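Local coordinates for chromosome-partitioning protein Spo0J (Thermus thermophilus HB27, PDB 1VZ0) that binds a centromere-like parS DNA site as a ParB-family protein, stimulates the ATPase Soj, and is probably involved in chromosome partitioning, at residues C[64-69]-C[73-78]; C[108-113]-C[141-146]. All blocks are in the same frame, centred on the assembly; numbering follows the deposited sequence.

Contact 1: residues C[64-69]-C[73-78]; sequences LVRPQG and ELVAGE
The side chains of Arg66 and Glu73 lie side by side, their flat ends only 21° apart in plane, with the carboxylate carbon sitting at the guanidinium edge. A single oxygen takes both donors: Arg66 NE reaches Glu73 OE2 at 2.8 Å on its anti side and Arg66 NH1 reaches the same atom on its syn side, both from one face of the carboxylate. The bonds are therefore bent, near 140° at the hydrogen. Arg66 CG stands between its own backbone N and carbonyl carbon (chi1 71°), and from there the extended chain runs beside Glu73, while Val75 CG2 packs across the Arg66 stem, 3.7 Å from Arg66 CG. A leucine in place of Arg66 would probably leave Glu73 without its partner within the hairpin and Asp101 without its salt bridge to Arg66 NH2. The side chain of Gln68 is poorly ordered, and its touch is tentative, Gln68 CG lying 3.5 Å from Glu73 CB.

Arg66 and Glu73 form a hydrogen-bonded antiparallel pair, whereas further along Val75 and Ala76 both face Leu64, a classic beta bulge. Leu64 O accepts Val75 N at 2.7 Å and Ala76 N at 3.1 Å, and Leu64 CB meets Ala76 CB at 3.6 Å. The hairpin 63-68/71-76 belongs to a three-stranded mixed sheet, with strand 91-96 on the other side of Val65 and helix 101-114 against Val75 and Ala76. Beyond Glu73 the sheet continues into the second subunit, whose Arg36 and Arg32 also bind the Glu73 carboxylate.

Contact 2: residues C[108-113]-C[141-146]; sequences ALVENL and ARRVGK
Val110 and Arg143 meet at about a right angle, the forked end of the valine set against the aliphatic stem of the arginine. Both methyls share the work: Val110 CG1 lies 3.6 Å from Arg143 CD, and Val110 CG2 lies 3.7 Å from that same carbon. Val110 CG1 is anti to the backbone N (chi1 171°), an orientation that spreads the two methyls astride Arg143 CD. The arginine chain bends at chi2 (-59°), and its guanidinium passes the valine obliquely, Arg143 NH1 coming 3.6 Å from Val110 CG2. This approach is one of packing; the charge is met by Glu106, one turn earlier on the helix of Val110, in a salt bridge to NH1.

Helix 137-144, which carries Arg143, is the first helix of the inferred helix-turn-helix motif, and it is set here against helix 101-114 of the ParB N-terminal region. It ends in a Schellman motif, where Gly145 takes a positive phi and Lys146 N bonds back to Ala141 O at 2.9 Å.

Just before that turn, Val144 holds the second apolar touch. Its CG1 lies 4.1 Å from Leu113 CD1, a looser approach in which the two side chains cross at an oblique angle and one methyl of each makes the touch. Leu113 is also packed by Tyr127 and Leu130 of helix 120-132 and by Leu118 from the intervening loop.

Read from the N terminus, the chain first closes contact 1, a short hairpin loop in which only three residues separate 64-69 from 73-78. It then passes through helix 78-86 and strand 91-96 before helix 101-114 opens contact 2. That second loop spans 27 residues, largely helix 120-132 and the start of helix 137-144, and closes at 141-146. The two loops follow in series, neither nested nor crossed. Contact 1 joins strands of the N-terminal sheet; contact 2 joins the helix following that sheet to the DNA-binding motif. They meet where Glu111 OE2 packs 3.8 Å from Ala76 CB, and both also touch the second subunit.

Contact 1: residues C[64-69]-C[73-78]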
loop_
_atom_site.group_PDB
_atom_site.type_symbol
_atom_site.label_atom_id
_atom_site.label_comp_id
_atom_site.label_asym_id
_atom_site.label_seq_id
_atom_site.Cartn_x
_atom_site.Cartn_y
_atom_site.Cartn_z
ATOM N N LEU C 64 7.564 -4.226 -19.557
ATOM C CA LEU C 64 7.784 -5.641 -19.787
ATOM C C LEU C 64 6.494 -6.153 -20.403
ATOM O O LEU C 64 5.418 -6.007 -19.820
ATOM C CB LEU C 64 8.082 -6.363 -18.472
ATOM C CG LEU C 64 8.797 -7.716 -18.591
ATOM C CD1 LEU C 64 8.996 -8.303 -17.206
ATOM C CD2 LEU C 64 7.990 -8.675 -19.450
ATOM N N VAL C 65 6.599 -6.745 -21.586
ATOM C CA VAL C 65 5.420 -7.247 -22.276
ATOM C C VAL C 65 5.582 -8.663 -22.813
ATOM O O VAL C 65 6.681 -9.225 -22.818
ATOM C CB VAL C 65 5.063 -6.331 -23.458
ATOM C CG1 VAL C 65 4.924 -4.899 -22.973
ATOM C CG2 VAL C 65 6.144 -6.412 -24.531
ATOM N N ARG C 66 4.469 -9.239 -23.248
ATOM C CA ARG C 66 4.478 -10.567 -23.838
ATOM C C ARG C 66 3.624 -10.505 -25.098
ATOM O O ARG C 66 2.712 -9.677 -25.203
ATOM C CB ARG C 66 3.913 -11.618 -22.875
ATOM C CG ARG C 66 2.410 -11.548 -22.640
ATOM C CD ARG C 66 1.948 -12.794 -21.888
ATOM N NE ARG C 66 0.502 -12.836 -21.711
ATOM C CZ ARG C 66 -0.180 -13.946 -21.441
ATOM N NH1 ARG C 66 -1.497 -13.896 -21.297
ATOM N NH2 ARG C 66 0.457 -15.111 -21.328
ATOM N N PRO C 67 3.923 -11.362 -26.084
ATOM C CA PRO C 67 3.168 -11.388 -27.340
ATOM C C PRO C 67 1.711 -11.800 -27.137
ATOM O O PRO C 67 1.419 -12.736 -26.389
ATOM C CB PRO C 67 3.938 -12.402 -28.181
ATOM C CG PRO C 67 5.344 -12.269 -27.675
ATOM C CD PRO C 67 5.129 -12.203 -26.182
ATOM N N GLN C 68 0.803 -11.094 -27.803
ATOM C CA GLN C 68 -0.625 -11.386 -27.715
ATOM C C GLN C 68 -1.358 -11.018 -28.998
ATOM O O GLN C 68 -1.436 -9.844 -29.366
ATOM C CB GLN C 68 -1.261 -10.640 -26.540
ATOM C CG GLN C 68 -1.327 -11.448 -25.257
ATOM C CD GLN C 68 -2.276 -12.629 -25.361
ATOM O OE1 GLN C 68 -2.114 -13.497 -26.217
ATOM N NE2 GLN C 68 -3.276 -12.664 -24.485
ATOM N N GLY C 69 -1.892 -12.034 -29.670
ATOM C CA GLY C 69 -2.620 -11.819 -30.906
ATOM C C GLY C 69 -1.869 -10.991 -31.934
ATOM O O GLY C 69 -0.807 -11.386 -32.424
ATOM N N GLU C 73 0.715 -7.648 -24.656
ATOM C CA GLU C 73 -0.028 -7.503 -23.411
ATOM C C GLU C 73 0.971 -7.115 -22.323
ATOM O O GLU C 73 2.011 -7.751 -22.179
ATOM C CB GLU C 73 -0.710 -8.823 -23.051
ATOM C CG GLU C 73 -1.516 -8.800 -21.762
ATOM C CD GLU C 73 -2.223 -10.120 -21.506
ATOM O OE1 GLU C 73 -3.441 -10.228 -21.759
ATOM O OE2 GLU C 73 -1.551 -11.065 -21.064
ATOM N N LEU C 74 0.655 -6.067 -21.570
ATOM C CA LEU C 74 1.534 -5.594 -20.505
ATOM C C LEU C 74 1.719 -6.676 -19.451
ATOM O O LEU C 74 0.754 -7.308 -19.037
ATOM C CB LEU C 74 0.933 -4.356 -19.844
ATOM C CG LEU C 74 1.867 -3.209 -19.439
ATOM C CD1 LEU C 74 1.382 -2.640 -18.106
ATOM C CD2 LEU C 74 3.312 -3.684 -19.325
ATOM N N VAL C 75 2.958 -6.883 -19.016
ATOM C CA VAL C 75 3.258 -7.900 -18.010
ATOM C C VAL C 75 3.816 -7.267 -16.731
ATOM O O VAL C 75 3.659 -7.816 -15.634
ATOM C CB VAL C 75 4.265 -8.947 -18.569
ATOM C CG1 VAL C 75 4.698 -9.910 -17.476
ATOM C CG2 VAL C 75 3.613 -9.723 -19.705
ATOM N N ALA C 76 4.464 -6.112 -16.878
ATOM C CA ALA C 76 5.026 -5.391 -15.736
ATOM C C ALA C 76 5.237 -3.913 -16.062
ATOM O O ALA C 76 5.652 -3.573 -17.166
ATOM C CB ALA C 76 6.344 -6.025 -15.305
ATOM N N GLY C 77 4.957 -3.047 -15.087
ATOM C CA GLY C 77 5.119 -1.612 -15.271
ATOM C C GLY C 77 3.809 -0.904 -15.577
ATOM O O GLY C 77 3.741 -0.046 -16.461
ATOM N N GLU C 78 2.764 -1.247 -14.833
ATOM C CA GLU C 78 1.454 -0.653 -15.048
ATOM C C GLU C 78 1.466 0.882 -14.978
ATOM O O GLU C 78 0.943 1.538 -15.873
ATOM C CB GLU C 78 0.445 -1.226 -14.039
ATOM C CG GLU C 78 -1.034 -1.078 -14.445
ATOM C CD GLU C 78 -1.468 -2.064 -15.537
ATOM O OE1 GLU C 78 -1.209 -3.274 -15.359
ATOM O OE2 GLU C 78 -2.072 -1.643 -16.558
#

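Contact 2: residues C[108-113]-C[141-146]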
loop_
_atom_site.group_PDB
_atom_site.type_symbol
_atom_site.label_atom_id
_atom_site.label_comp_id
_atom_site.label_asym_id
_atom_site.label_seq_id
_atom_site.Cartn_x
_atom_site.Cartn_y
_atom_site.Cartn_z
ATOM N N ALA C 108 3.579 -11.054 -11.905
ATOM C CA ALA C 108 2.758 -10.000 -11.319
ATOM C C ALA C 108 2.814 -10.071 -9.795
ATOM O O ALA C 108 2.934 -9.051 -9.117
ATOM C CB ALA C 108 1.318 -10.118 -11.795
ATOM N N LEU C 109 2.728 -11.280 -9.257
ATOM C CA LEU C 109 2.787 -11.454 -7.819
ATOM C C LEU C 109 4.157 -11.051 -7.291
ATOM O O LEU C 109 4.252 -10.347 -6.290
ATOM C CB LEU C 109 2.483 -12.905 -7.444
ATOM C CG LEU C 109 1.034 -13.331 -7.693
ATOM C CD1 LEU C 109 0.921 -14.848 -7.612
ATOM C CD2 LEU C 109 0.105 -12.655 -6.686
ATOM N N VAL C 110 5.213 -11.477 -7.976
ATOM C CA VAL C 110 6.573 -11.160 -7.546
ATOM C C VAL C 110 6.901 -9.662 -7.575
ATOM O O VAL C 110 7.502 -9.146 -6.628
ATOM C CB VAL C 110 7.624 -11.950 -8.387
ATOM C CG1 VAL C 110 9.036 -11.445 -8.097
ATOM C CG2 VAL C 110 7.536 -13.437 -8.046
ATOM N N GLU C 111 6.508 -8.952 -8.632
ATOM C CA GLU C 111 6.828 -7.526 -8.690
ATOM C C GLU C 111 6.057 -6.791 -7.601
ATOM O O GLU C 111 6.511 -5.793 -7.045
ATOM C CB GLU C 111 6.496 -6.918 -10.061
ATOM C CG GLU C 111 5.024 -6.744 -10.361
ATOM C CD GLU C 111 4.757 -5.749 -11.493
ATOM O OE1 GLU C 111 3.676 -5.839 -12.111
ATOM O OE2 GLU C 111 5.609 -4.874 -11.761
ATOM N N ASN C 112 4.880 -7.307 -7.291
ATOM C CA ASN C 112 4.059 -6.716 -6.259
ATOM C C ASN C 112 4.734 -6.906 -4.894
ATOM O O ASN C 112 4.787 -5.983 -4.077
ATOM C CB ASN C 112 2.698 -7.385 -6.278
ATOM C CG ASN C 112 1.609 -6.485 -5.782
ATOM O OD1 ASN C 112 1.465 -6.267 -4.580
ATOM N ND2 ASN C 112 0.830 -5.941 -6.710
ATOM N N LEU C 113 5.266 -8.103 -4.662
ATOM C CA LEU C 113 5.931 -8.418 -3.403
ATOM C C LEU C 113 7.232 -7.647 -3.177
ATOM O O LEU C 113 7.789 -7.678 -2.087
ATOM C CB LEU C 113 6.201 -9.923 -3.323
ATOM C CG LEU C 113 4.963 -10.789 -3.066
ATOM C CD1 LEU C 113 5.224 -12.238 -3.449
ATOM C CD2 LEU C 113 4.573 -10.674 -1.597
ATOM N N ALA C 141 10.854 -17.864 -1.683
ATOM C CA ALA C 141 11.852 -17.100 -0.948
ATOM C C ALA C 141 12.922 -16.590 -1.902
ATOM O O ALA C 141 13.336 -15.431 -1.834
ATOM C CB ALA C 141 12.484 -17.971 0.131
ATOM N N ARG C 142 13.368 -17.470 -2.790
ATOM C CA ARG C 142 14.381 -17.113 -3.767
ATOM C C ARG C 142 13.861 -16.006 -4.664
ATOM O O ARG C 142 14.465 -14.942 -4.770
ATOM C CB ARG C 142 14.755 -18.332 -4.613
ATOM C CG ARG C 142 15.504 -19.393 -3.835
ATOM C CD ARG C 142 15.859 -20.590 -4.695
ATOM N NE ARG C 142 16.800 -21.464 -3.998
ATOM C CZ ARG C 142 17.304 -22.583 -4.505
ATOM N NH1 ARG C 142 18.158 -23.307 -3.790
ATOM N NH2 ARG C 142 16.954 -22.982 -5.720
ATOM N N ARG C 143 12.727 -16.260 -5.300
ATOM C CA ARG C 143 12.140 -15.282 -6.197
ATOM C C ARG C 143 11.939 -13.919 -5.535
ATOM O O ARG C 143 11.854 -12.903 -6.225
ATOM C CB ARG C 143 10.813 -15.811 -6.746
ATOM C CG ARG C 143 10.759 -15.841 -8.266
ATOM C CD ARG C 143 10.970 -14.445 -8.840
ATOM N NE ARG C 143 11.105 -14.442 -10.293
ATOM C CZ ARG C 143 10.189 -14.909 -11.136
ATOM N NH1 ARG C 143 9.059 -15.425 -10.672
ATOM N NH2 ARG C 143 10.402 -14.857 -12.445
ATOM N N VAL C 144 11.875 -13.888 -4.205
ATOM C CA VAL C 144 11.681 -12.619 -3.504
ATOM C C VAL C 144 12.895 -12.175 -2.694
ATOM O O VAL C 144 12.926 -11.057 -2.183
ATOM C CB VAL C 144 10.450 -12.670 -2.567
ATOM C CG1 VAL C 144 9.207 -13.032 -3.365
ATOM C CG2 VAL C 144 10.683 -13.667 -1.444
ATOM N N GLY C 145 13.888 -13.049 -2.576
ATOM C CA GLY C 145 15.090 -12.707 -1.838
ATOM C C GLY C 145 14.935 -12.643 -0.330
ATOM O O GLY C 145 15.335 -11.660 0.298
ATOM N N LYS C 146 14.361 -13.689 0.256
ATOM C CA LYS C 146 14.164 -13.747 1.700
ATOM C C LYS C 146 14.333 -15.176 2.198
ATOM O O LYS C 146 14.297 -16.120 1.409
ATOM C CB LYS C 146 12.775 -13.210 2.062
ATOM C CG LYS C 146 12.578 -11.763 1.642
ATOM C CD LYS C 146 11.229 -11.217 2.039
ATOM C CE LYS C 146 11.078 -9.781 1.562
ATOM N NZ LYS C 146 9.794 -9.166 2.009
#